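Local atomic coordinates of fatty acid CoA ligase (Marinactinospora thermotolerans, PDB entry 6SQ8), a protein that belongs to the ANL superfamily of AMP-binding enzymes and combines a large AMP-binding region with a smaller C-terminal domain. Residues A[192-197]-A[240-245]; A[196-201]-A[218-223]; A[331-336]-A[347-352]. All coordinates share one frame; numbering follows the deposited sequence.

Interaction 1: residues A[192-197]-A[240-245]; sequences GPWRFL and ATHVFL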
loop_
_atom_site.group_PDB
_atom_site.type_symbol
_atom_site.label_atom_id
_atom_site.label_comp_id
_atom_site.label_asym_id
_atom_site.label_seq_id
_atom_site.Cartn_x
_atom_site.Cartn_y
_atom_site.Cartn_z
ATOM N N GLY A 192 -13.031 -10.762 -13.310
ATOM C CA GLY A 192 -12.705 -9.834 -14.370
ATOM C C GLY A 192 -13.373 -10.234 -15.678
ATOM O O GLY A 192 -14.134 -11.183 -15.695
ATOM N N PRO A 193 -13.081 -9.535 -16.764
ATOM C CA PRO A 193 -12.089 -8.474 -16.796
ATOM C C PRO A 193 -12.476 -7.166 -16.072
ATOM O O PRO A 193 -13.616 -6.774 -16.056
ATOM C CB PRO A 193 -11.948 -8.244 -18.307
ATOM C CG PRO A 193 -13.389 -8.409 -18.810
ATOM C CD PRO A 193 -14.050 -9.377 -17.846
ATOM N N TRP A 194 -11.470 -6.543 -15.450
ATOM C CA TRP A 194 -11.494 -5.243 -14.839
ATOM C C TRP A 194 -10.870 -4.225 -15.800
ATOM O O TRP A 194 -9.917 -4.542 -16.506
ATOM C CB TRP A 194 -10.672 -5.273 -13.541
ATOM C CG TRP A 194 -10.948 -6.414 -12.615
ATOM C CD1 TRP A 194 -12.150 -7.013 -12.361
ATOM C CD2 TRP A 194 -10.000 -7.050 -11.755
ATOM N NE1 TRP A 194 -12.013 -7.989 -11.406
ATOM C CE2 TRP A 194 -10.700 -8.028 -11.017
ATOM C CE3 TRP A 194 -8.624 -6.914 -11.552
ATOM C CZ2 TRP A 194 -10.058 -8.875 -10.109
ATOM C CZ3 TRP A 194 -7.993 -7.739 -10.647
ATOM C CH2 TRP A 194 -8.702 -8.712 -9.938
ATOM N N ARG A 195 -11.388 -2.994 -15.803
ATOM C CA ARG A 195 -10.668 -1.835 -16.299
ATOM C C ARG A 195 -10.202 -1.066 -15.064
ATOM O O ARG A 195 -10.971 -0.315 -14.453
ATOM C CB ARG A 195 -11.541 -1.002 -17.238
ATOM C CG ARG A 195 -11.482 -1.418 -18.705
ATOM C CD ARG A 195 -12.366 -2.586 -19.156
ATOM N NE ARG A 195 -13.819 -2.466 -19.012
ATOM C CZ ARG A 195 -14.518 -1.327 -19.040
ATOM N NH1 ARG A 195 -13.906 -0.205 -19.375
ATOM N NH2 ARG A 195 -15.805 -1.313 -18.712
ATOM N N PHE A 196 -8.953 -1.320 -14.668
ATOM C CA PHE A 196 -8.449 -0.966 -13.349
ATOM C C PHE A 196 -7.522 0.244 -13.461
ATOM O O PHE A 196 -6.442 0.168 -14.048
ATOM C CB PHE A 196 -7.734 -2.153 -12.716
ATOM C CG PHE A 196 -7.701 -2.154 -11.212
ATOM C CD1 PHE A 196 -7.173 -1.088 -10.504
ATOM C CD2 PHE A 196 -8.145 -3.252 -10.498
ATOM C CE1 PHE A 196 -7.126 -1.105 -9.116
ATOM C CE2 PHE A 196 -8.100 -3.275 -9.112
ATOM C CZ PHE A 196 -7.578 -2.202 -8.424
ATOM N N LEU A 197 -7.963 1.350 -12.852
ATOM C CA LEU A 197 -7.260 2.618 -12.841
ATOM C C LEU A 197 -6.222 2.573 -11.719
ATOM O O LEU A 197 -6.558 2.361 -10.552
ATOM C CB LEU A 197 -8.288 3.723 -12.584
ATOM C CG LEU A 197 -8.079 5.058 -13.302
ATOM C CD1 LEU A 197 -8.627 6.232 -12.485
ATOM C CD2 LEU A 197 -6.623 5.302 -13.635
ATOM N N ALA A 240 -13.718 2.950 -16.529
ATOM C CA ALA A 240 -12.988 2.173 -15.543
ATOM C C ALA A 240 -13.963 1.521 -14.554
ATOM O O ALA A 240 -14.950 2.114 -14.162
ATOM C CB ALA A 240 -11.996 3.051 -14.828
ATOM N N THR A 241 -13.653 0.281 -14.176
ATOM C CA THR A 241 -14.473 -0.505 -13.280
ATOM C C THR A 241 -13.882 -0.497 -11.864
ATOM O O THR A 241 -14.594 -0.689 -10.889
ATOM C CB THR A 241 -14.582 -1.958 -13.747
ATOM O OG1 THR A 241 -13.260 -2.498 -13.771
ATOM C CG2 THR A 241 -15.231 -2.088 -15.103
ATOM N N HIS A 242 -12.563 -0.334 -11.773
ATOM C CA HIS A 242 -11.865 -0.383 -10.524
ATOM C C HIS A 242 -10.866 0.759 -10.482
ATOM O O HIS A 242 -10.402 1.209 -11.538
ATOM C CB HIS A 242 -11.145 -1.719 -10.362
ATOM C CG HIS A 242 -12.050 -2.905 -10.284
ATOM N ND1 HIS A 242 -12.881 -3.269 -11.333
ATOM C CD2 HIS A 242 -12.247 -3.802 -9.294
ATOM C CE1 HIS A 242 -13.552 -4.345 -10.986
ATOM N NE2 HIS A 242 -13.173 -4.695 -9.741
ATOM N N VAL A 243 -10.568 1.208 -9.258
ATOM C CA VAL A 243 -9.513 2.165 -9.001
ATOM C C VAL A 243 -9.020 1.933 -7.571
ATOM O O VAL A 243 -9.782 1.527 -6.719
ATOM C CB VAL A 243 -9.993 3.612 -9.207
ATOM C CG1 VAL A 243 -11.158 3.949 -8.314
ATOM C CG2 VAL A 243 -8.878 4.613 -8.973
ATOM N N PHE A 244 -7.735 2.200 -7.346
ATOM C CA PHE A 244 -7.167 2.169 -6.026
ATOM C C PHE A 244 -6.628 3.555 -5.671
ATOM O O PHE A 244 -5.882 4.133 -6.455
ATOM C CB PHE A 244 -6.047 1.140 -5.909
ATOM C CG PHE A 244 -5.664 0.841 -4.479
ATOM C CD1 PHE A 244 -4.910 1.735 -3.738
ATOM C CD2 PHE A 244 -6.074 -0.331 -3.867
ATOM C CE1 PHE A 244 -4.577 1.451 -2.420
ATOM C CE2 PHE A 244 -5.751 -0.607 -2.549
ATOM C CZ PHE A 244 -5.008 0.287 -1.827
ATOM N N LEU A 245 -7.010 4.032 -4.475
ATOM C CA LEU A 245 -6.698 5.354 -3.960
ATOM C C LEU A 245 -6.160 5.241 -2.535
ATOM O O LEU A 245 -6.585 4.355 -1.770
ATOM C CB LEU A 245 -7.981 6.183 -3.932
ATOM C CG LEU A 245 -8.679 6.361 -5.264
ATOM C CD1 LEU A 245 -10.004 7.064 -5.056
ATOM C CD2 LEU A 245 -7.802 7.141 -6.211
#
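Phe196 and His242 are paired across two neighbouring parallel strands of the AMP-binding region, 195-198 and 242-245, with both side chains on the same face of this buried contact; the next pair, Leu197 and Val243, lies on the other face. The pairing starts at Arg195 O, which receives two N-H groups: Thr241 N at 2.8 Å, on a lone pair in the carbonyl plane, and His242 N from above that plane. Leu197 N then bonds His242 O almost straight (2.8 Å, 179°), and Phe244 N closes weakly on Leu197 O. Thr241 puts OG1 between its own backbone N and carbonyl carbon (chi1 60°), where it accepts from Arg195 N at 2.8 Å. The same OG1 meets His242 ND1 at 2.6 Å, in the plane of the imidazole. With NE2 bonded to Tyr189 O, both ring nitrogens are held and the rotation of the ring is fixed. An aromatic cluster of Trp194, Phe196 and His242 builds up here. His242 CB sits over the Phe196 face, 3.6 Å from the ring centroid, a CH-pi contact, while the two rings themselves barely overlap. The five-membered ring of Trp194 leans over an imidazole face, planes 37° apart, its NE1 bonded to Gly190 O. On the opposite face Leu197 CB runs alongside Val243 CG2 at 3.8 Å, where Leu197 also packs on helix 228-237. Phe244, on the Phe196 side, reaches helix 205-215 and touches the bound 1-ethanoyl-9H-pyrido[3,4-b]indole-3-carboxylic acid.

Interaction 2: residues A[196-201]-A[218-223]; sequences FLIPIP and GTVVLL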
loop_
_atom_site.group_PDB
_atom_site.type_symbol
_atom_site.label_atom_id
_atom_site.label_comp_id
_atom_site.label_asym_id
_atom_site.label_seq_id
_atom_site.Cartn_x
_atom_site.Cartn_y
_atom_site.Cartn_z
ATOM N N PHE A 196 -8.953 -1.320 -14.668
ATOM C CA PHE A 196 -8.449 -0.966 -13.349
ATOM C C PHE A 196 -7.522 0.244 -13.461
ATOM O O PHE A 196 -6.442 0.168 -14.048
ATOM C CB PHE A 196 -7.734 -2.153 -12.716
ATOM C CG PHE A 196 -7.701 -2.154 -11.212
ATOM C CD1 PHE A 196 -7.173 -1.088 -10.504
ATOM C CD2 PHE A 196 -8.145 -3.252 -10.498
ATOM C CE1 PHE A 196 -7.126 -1.105 -9.116
ATOM C CE2 PHE A 196 -8.100 -3.275 -9.112
ATOM C CZ PHE A 196 -7.578 -2.202 -8.424
ATOM N N LEU A 197 -7.963 1.350 -12.852
ATOM C CA LEU A 197 -7.260 2.618 -12.841
ATOM C C LEU A 197 -6.222 2.573 -11.719
ATOM O O LEU A 197 -6.558 2.361 -10.552
ATOM C CB LEU A 197 -8.288 3.723 -12.584
ATOM C CG LEU A 197 -8.079 5.058 -13.302
ATOM C CD1 LEU A 197 -8.627 6.232 -12.485
ATOM C CD2 LEU A 197 -6.623 5.302 -13.635
ATOM N N ILE A 198 -4.965 2.781 -12.073
ATOM C CA ILE A 198 -3.903 2.700 -11.114
ATOM C C ILE A 198 -3.113 3.998 -11.127
ATOM O O ILE A 198 -2.222 4.176 -11.947
ATOM C CB ILE A 198 -2.999 1.488 -11.389
ATOM C CG1 ILE A 198 -3.846 0.222 -11.537
ATOM C CG2 ILE A 198 -1.959 1.356 -10.292
ATOM C CD1 ILE A 198 -3.065 -1.053 -11.531
ATOM N N PRO A 199 -3.418 4.916 -10.193
ATOM C CA PRO A 199 -2.634 6.128 -9.995
ATOM C C PRO A 199 -1.601 6.043 -8.862
ATOM O O PRO A 199 -0.934 7.026 -8.591
ATOM C CB PRO A 199 -3.757 7.097 -9.610
ATOM C CG PRO A 199 -4.663 6.261 -8.733
ATOM C CD PRO A 199 -4.580 4.857 -9.295
ATOM N N ILE A 200 -1.500 4.898 -8.192
ATOM C CA ILE A 200 -0.457 4.702 -7.204
ATOM C C ILE A 200 0.780 4.170 -7.917
ATOM O O ILE A 200 0.667 3.596 -8.983
ATOM C CB ILE A 200 -0.912 3.778 -6.058
ATOM C CG1 ILE A 200 -1.213 2.357 -6.534
ATOM C CG2 ILE A 200 -2.085 4.385 -5.323
ATOM C CD1 ILE A 200 -1.764 1.451 -5.452
ATOM N N PRO A 201 1.998 4.344 -7.364
ATOM C CA PRO A 201 3.214 3.987 -8.079
ATOM C C PRO A 201 3.279 2.490 -8.408
ATOM O O PRO A 201 2.933 1.658 -7.560
ATOM C CB PRO A 201 4.336 4.346 -7.088
ATOM C CG PRO A 201 3.714 5.347 -6.155
ATOM C CD PRO A 201 2.280 4.897 -6.030
ATOM N N GLY A 218 -7.963 -8.516 -17.800
ATOM C CA GLY A 218 -8.414 -7.133 -17.831
ATOM C C GLY A 218 -7.422 -6.188 -18.468
ATOM O O GLY A 218 -6.406 -6.610 -19.024
ATOM N N THR A 219 -7.748 -4.900 -18.356
ATOM C CA THR A 219 -6.966 -3.798 -18.885
ATOM C C THR A 219 -6.532 -2.878 -17.738
ATOM O O THR A 219 -7.370 -2.408 -16.979
ATOM C CB THR A 219 -7.802 -2.996 -19.883
ATOM O OG1 THR A 219 -8.328 -3.923 -20.837
ATOM C CG2 THR A 219 -7.009 -1.906 -20.562
ATOM N N VAL A 220 -5.228 -2.615 -17.636
ATOM C CA VAL A 220 -4.694 -1.628 -16.719
ATOM C C VAL A 220 -4.857 -0.260 -17.365
ATOM O O VAL A 220 -4.579 -0.115 -18.537
ATOM C CB VAL A 220 -3.214 -1.891 -16.390
ATOM C CG1 VAL A 220 -2.615 -0.761 -15.558
ATOM C CG2 VAL A 220 -3.013 -3.238 -15.712
ATOM N N VAL A 221 -5.301 0.721 -16.573
ATOM C CA VAL A 221 -5.408 2.119 -16.988
ATOM C C VAL A 221 -4.459 2.919 -16.097
ATOM O O VAL A 221 -4.687 2.964 -14.906
ATOM C CB VAL A 221 -6.852 2.639 -16.858
ATOM C CG1 VAL A 221 -6.964 4.072 -17.334
ATOM C CG2 VAL A 221 -7.856 1.767 -17.590
ATOM N N LEU A 222 -3.419 3.531 -16.684
ATOM C CA LEU A 222 -2.335 4.165 -15.916
ATOM C C LEU A 222 -2.526 5.675 -15.840
ATOM O O LEU A 222 -2.838 6.319 -16.834
ATOM C CB LEU A 222 -0.994 3.903 -16.596
ATOM C CG LEU A 222 -0.375 2.534 -16.364
ATOM C CD1 LEU A 222 0.881 2.427 -17.201
ATOM C CD2 LEU A 222 -0.094 2.287 -14.897
ATOM N N LEU A 223 -2.278 6.218 -14.648
ATOM C CA LEU A 223 -2.022 7.635 -14.478
ATOM C C LEU A 223 -0.676 7.804 -13.775
ATOM O O LEU A 223 -0.292 6.955 -12.969
ATOM C CB LEU A 223 -3.153 8.263 -13.666
ATOM C CG LEU A 223 -4.478 8.431 -14.394
ATOM C CD1 LEU A 223 -5.553 8.903 -13.422
ATOM C CD2 LEU A 223 -4.346 9.405 -15.554
#
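Ile198 carries CG1 anti to its carbonyl carbon (chi1 -51°) and stretches the branch out (chi2 -168°), which brings CD1 to Val220, whose CG1 stands anti to its own backbone N (chi1 173°). The two methyls, Ile198 CD1 and Val220 CG1, meet at 4.1 Å as the side chains pass at a slant. On the other face of the strand pair, Leu223 sends CD1 to Leu197 CD2 at 3.8 Å, and that same Leu197 CD2 lies 3.9 Å from Val221 CG1, so one methyl touches both Val221 and Leu223, the latter just past the end of the strand. Beyond the strand ends, Pro199 CB rests against Leu223 CB. The main chains run parallel and in regular register. Phe196 N bonds Thr219 O at 3.0 Å, Ile198 N bonds Val221 O at 2.9 Å, and Val221 N bonds Phe196 O at 2.8 Å. A weak bond from Leu223 N to Ile198 O follows. These are the two strands of a beta-alpha-beta unit whose helix, 205-215, packs over Phe196, Ile198 and Val220; helix 228-237 lies on the Leu197 side. Strand 219-222 also pairs with strand 17-20 and gives Thr219 OG1 to Val17 O. Across the contact the polar work is done by main-chain atoms, while the side chains meet as hydrocarbon: the register is carried by the backbone bonds, and apolar side chains meet on both faces.

Interaction 3: residues A[331-336]-A[347-352]; sequences VEIRDD and GEVWVR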
loop_
_atom_site.group_PDB
_atom_site.type_symbol
_atom_site.label_atom_id
_atom_site.label_comp_id
_atom_site.label_asym_id
_atom_site.label_seq_id
_atom_site.Cartn_x
_atom_site.Cartn_y
_atom_site.Cartn_z
ATOM N N VAL A 331 -6.499 -14.905 11.333
ATOM C CA VAL A 331 -6.127 -13.804 12.202
ATOM C C VAL A 331 -6.379 -14.225 13.652
ATOM O O VAL A 331 -7.420 -14.771 13.968
ATOM C CB VAL A 331 -6.904 -12.523 11.869
ATOM C CG1 VAL A 331 -6.467 -11.377 12.765
ATOM C CG2 VAL A 331 -6.757 -12.138 10.409
ATOM N N GLU A 332 -5.404 -13.949 14.517
ATOM C CA GLU A 332 -5.573 -14.089 15.948
ATOM C C GLU A 332 -5.265 -12.752 16.619
ATOM O O GLU A 332 -4.485 -11.963 16.090
ATOM C CB GLU A 332 -4.650 -15.167 16.514
ATOM C CG GLU A 332 -5.211 -16.573 16.402
ATOM C CD GLU A 332 -4.293 -17.662 16.926
ATOM O OE1 GLU A 332 -3.166 -17.352 17.410
ATOM O OE2 GLU A 332 -4.714 -18.821 16.837
ATOM N N ILE A 333 -5.910 -12.518 17.766
ATOM C CA ILE A 333 -5.599 -11.424 18.656
ATOM C C ILE A 333 -4.883 -12.018 19.872
ATOM O O ILE A 333 -5.386 -12.945 20.459
ATOM C CB ILE A 333 -6.881 -10.655 19.045
ATOM C CG1 ILE A 333 -7.720 -10.285 17.814
ATOM C CG2 ILE A 333 -6.525 -9.426 19.880
ATOM C CD1 ILE A 333 -7.049 -9.270 16.895
ATOM N N ARG A 334 -3.715 -11.477 20.230
ATOM C CA ARG A 334 -2.841 -12.079 21.219
ATOM C C ARG A 334 -2.309 -11.039 22.209
ATOM O O ARG A 334 -2.126 -9.878 21.867
ATOM C CB ARG A 334 -1.625 -12.710 20.537
ATOM C CG ARG A 334 -1.939 -13.866 19.606
ATOM C CD ARG A 334 -0.658 -14.519 19.125
ATOM N NE ARG A 334 -0.934 -15.651 18.249
ATOM C CZ ARG A 334 -0.003 -16.296 17.564
ATOM N NH1 ARG A 334 1.265 -15.918 17.653
ATOM N NH2 ARG A 334 -0.355 -17.306 16.789
ATOM N N ASP A 335 -1.994 -11.512 23.420
ATOM C CA ASP A 335 -1.417 -10.700 24.488
ATOM C C ASP A 335 0.107 -10.651 24.336
ATOM O O ASP A 335 0.665 -11.263 23.414
ATOM C CB ASP A 335 -1.861 -11.206 25.866
ATOM C CG ASP A 335 -1.534 -12.659 26.178
ATOM O OD1 ASP A 335 -0.677 -13.243 25.490
ATOM O OD2 ASP A 335 -2.151 -13.207 27.117
ATOM N N ASP A 336 0.744 -9.897 25.248
ATOM C CA ASP A 336 2.213 -9.736 25.365
ATOM C C ASP A 336 2.877 -11.111 25.505
ATOM O O ASP A 336 3.953 -11.340 24.950
ATOM C CB ASP A 336 2.608 -8.867 26.565
ATOM C CG ASP A 336 1.847 -7.559 26.684
ATOM O OD1 ASP A 336 0.592 -7.594 26.568
ATOM O OD2 ASP A 336 2.505 -6.514 26.913
ATOM N N GLY A 347 -5.677 -6.687 21.508
ATOM C CA GLY A 347 -4.322 -7.229 21.511
ATOM C C GLY A 347 -3.675 -7.121 20.134
ATOM O O GLY A 347 -4.242 -6.485 19.234
ATOM N N GLU A 348 -2.495 -7.743 19.988
ATOM C CA GLU A 348 -1.713 -7.711 18.763
ATOM C C GLU A 348 -2.354 -8.611 17.709
ATOM O O GLU A 348 -2.733 -9.739 17.997
ATOM C CB GLU A 348 -0.290 -8.210 18.979
ATOM C CG GLU A 348 0.545 -7.341 19.881
ATOM C CD GLU A 348 1.949 -7.883 20.084
ATOM O OE1 GLU A 348 2.641 -8.085 19.066
ATOM O OE2 GLU A 348 2.325 -8.123 21.248
ATOM N N VAL A 349 -2.436 -8.089 16.480
ATOM C CA VAL A 349 -2.989 -8.789 15.340
ATOM C C VAL A 349 -1.879 -9.655 14.734
ATOM O O VAL A 349 -0.821 -9.149 14.352
ATOM C CB VAL A 349 -3.566 -7.785 14.326
ATOM C CG1 VAL A 349 -4.083 -8.467 13.072
ATOM C CG2 VAL A 349 -4.651 -6.911 14.960
ATOM N N TRP A 350 -2.113 -10.970 14.711
ATOM C CA TRP A 350 -1.224 -11.939 14.084
ATOM C C TRP A 350 -1.966 -12.606 12.934
ATOM O O TRP A 350 -3.174 -12.850 13.022
ATOM C CB TRP A 350 -0.738 -12.998 15.076
ATOM C CG TRP A 350 0.212 -12.490 16.108
ATOM C CD1 TRP A 350 -0.098 -11.681 17.155
ATOM C CD2 TRP A 350 1.614 -12.777 16.227
ATOM N NE1 TRP A 350 1.016 -11.443 17.914
ATOM C CE2 TRP A 350 2.084 -12.095 17.367
ATOM C CE3 TRP A 350 2.523 -13.540 15.490
ATOM C CZ2 TRP A 350 3.410 -12.140 17.783
ATOM C CZ3 TRP A 350 3.838 -13.602 15.907
ATOM C CH2 TRP A 350 4.270 -12.917 17.044
ATOM N N VAL A 351 -1.210 -12.925 11.883
ATOM C CA VAL A 351 -1.756 -13.342 10.625
ATOM C C VAL A 351 -0.989 -14.577 10.132
ATOM O O VAL A 351 0.218 -14.651 10.272
ATOM C CB VAL A 351 -1.698 -12.161 9.635
ATOM C CG1 VAL A 351 -1.696 -12.604 8.182
ATOM C CG2 VAL A 351 -2.817 -11.169 9.892
ATOM N N ARG A 352 -1.724 -15.554 9.590
ATOM C CA ARG A 352 -1.189 -16.708 8.871
ATOM C C ARG A 352 -1.968 -16.810 7.559
ATOM O O ARG A 352 -3.190 -16.879 7.572
ATOM C CB ARG A 352 -1.289 -17.971 9.741
ATOM C CG ARG A 352 -0.902 -19.280 9.049
ATOM C CD ARG A 352 -0.609 -20.458 9.978
ATOM N NE ARG A 352 -1.769 -20.979 10.709
ATOM C CZ ARG A 352 -1.778 -22.048 11.522
ATOM N NH1 ARG A 352 -0.646 -22.652 11.864
ATOM N NH2 ARG A 352 -2.930 -22.512 11.984
#
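Glu332 OE1 accepts two N-H groups of Arg334, NE and NH2, each at 2.9 Å from it, and this side-on salt bridge steadies the guanidinium over the indole of Trp350 on the adjoining strand. NE comes nearly along the C-O axis, NH2 from above the carboxylate plane, and the oxygen lies in the guanidinium plane. Extended from CG to NE, the Arg334 chain passes across the indole: CD sits 3.6 Å from the centroid of the five-membered ring, and NH1 reaches Trp350 CE3 at 3.5 Å. The planes are 25° apart, a flat stack with cation-pi character, and Trp375 gives Arg334 a second aromatic partner. Strands 330-334 and 347-352 form an antiparallel hairpin. Glu332 and Trp350 exchange N-H...O bonds in both directions, as do Arg334 and Glu348. On the reverse face Val331 CG1 meets Val349 CG1 at 3.8 Å, and Ile333 CD1 lies 3.9 Å from Val349 CG2, packed towards Phe384, Leu390 and Leu392. The hairpin is thus two-sided, aliphatic on one face and charged and aromatic on the other, where the carboxylate probably balances the arginine charge resting on the indole.

How the interactions relate
Following the chain from the N terminus, interactions 1 and 2 both start on strand 195-198. Interaction 2 closes first, after helix 205-215, when strand 219-222 comes alongside; interaction 1 closes later, past helix 228-237, with strand 242-245 on the opposite edge. The shorter loop is therefore nested in the longer, and strand 195-198 becomes the middle of three parallel strands. The two contacts share Phe196 and Leu197, and Trp194 O probably bonds Thr219 N at 2.9 Å between them. Interaction 3 comes later in series, a local hairpin closing a short loop, its centre about 32 Å from that of interaction 1, in another part of the AMP-binding region.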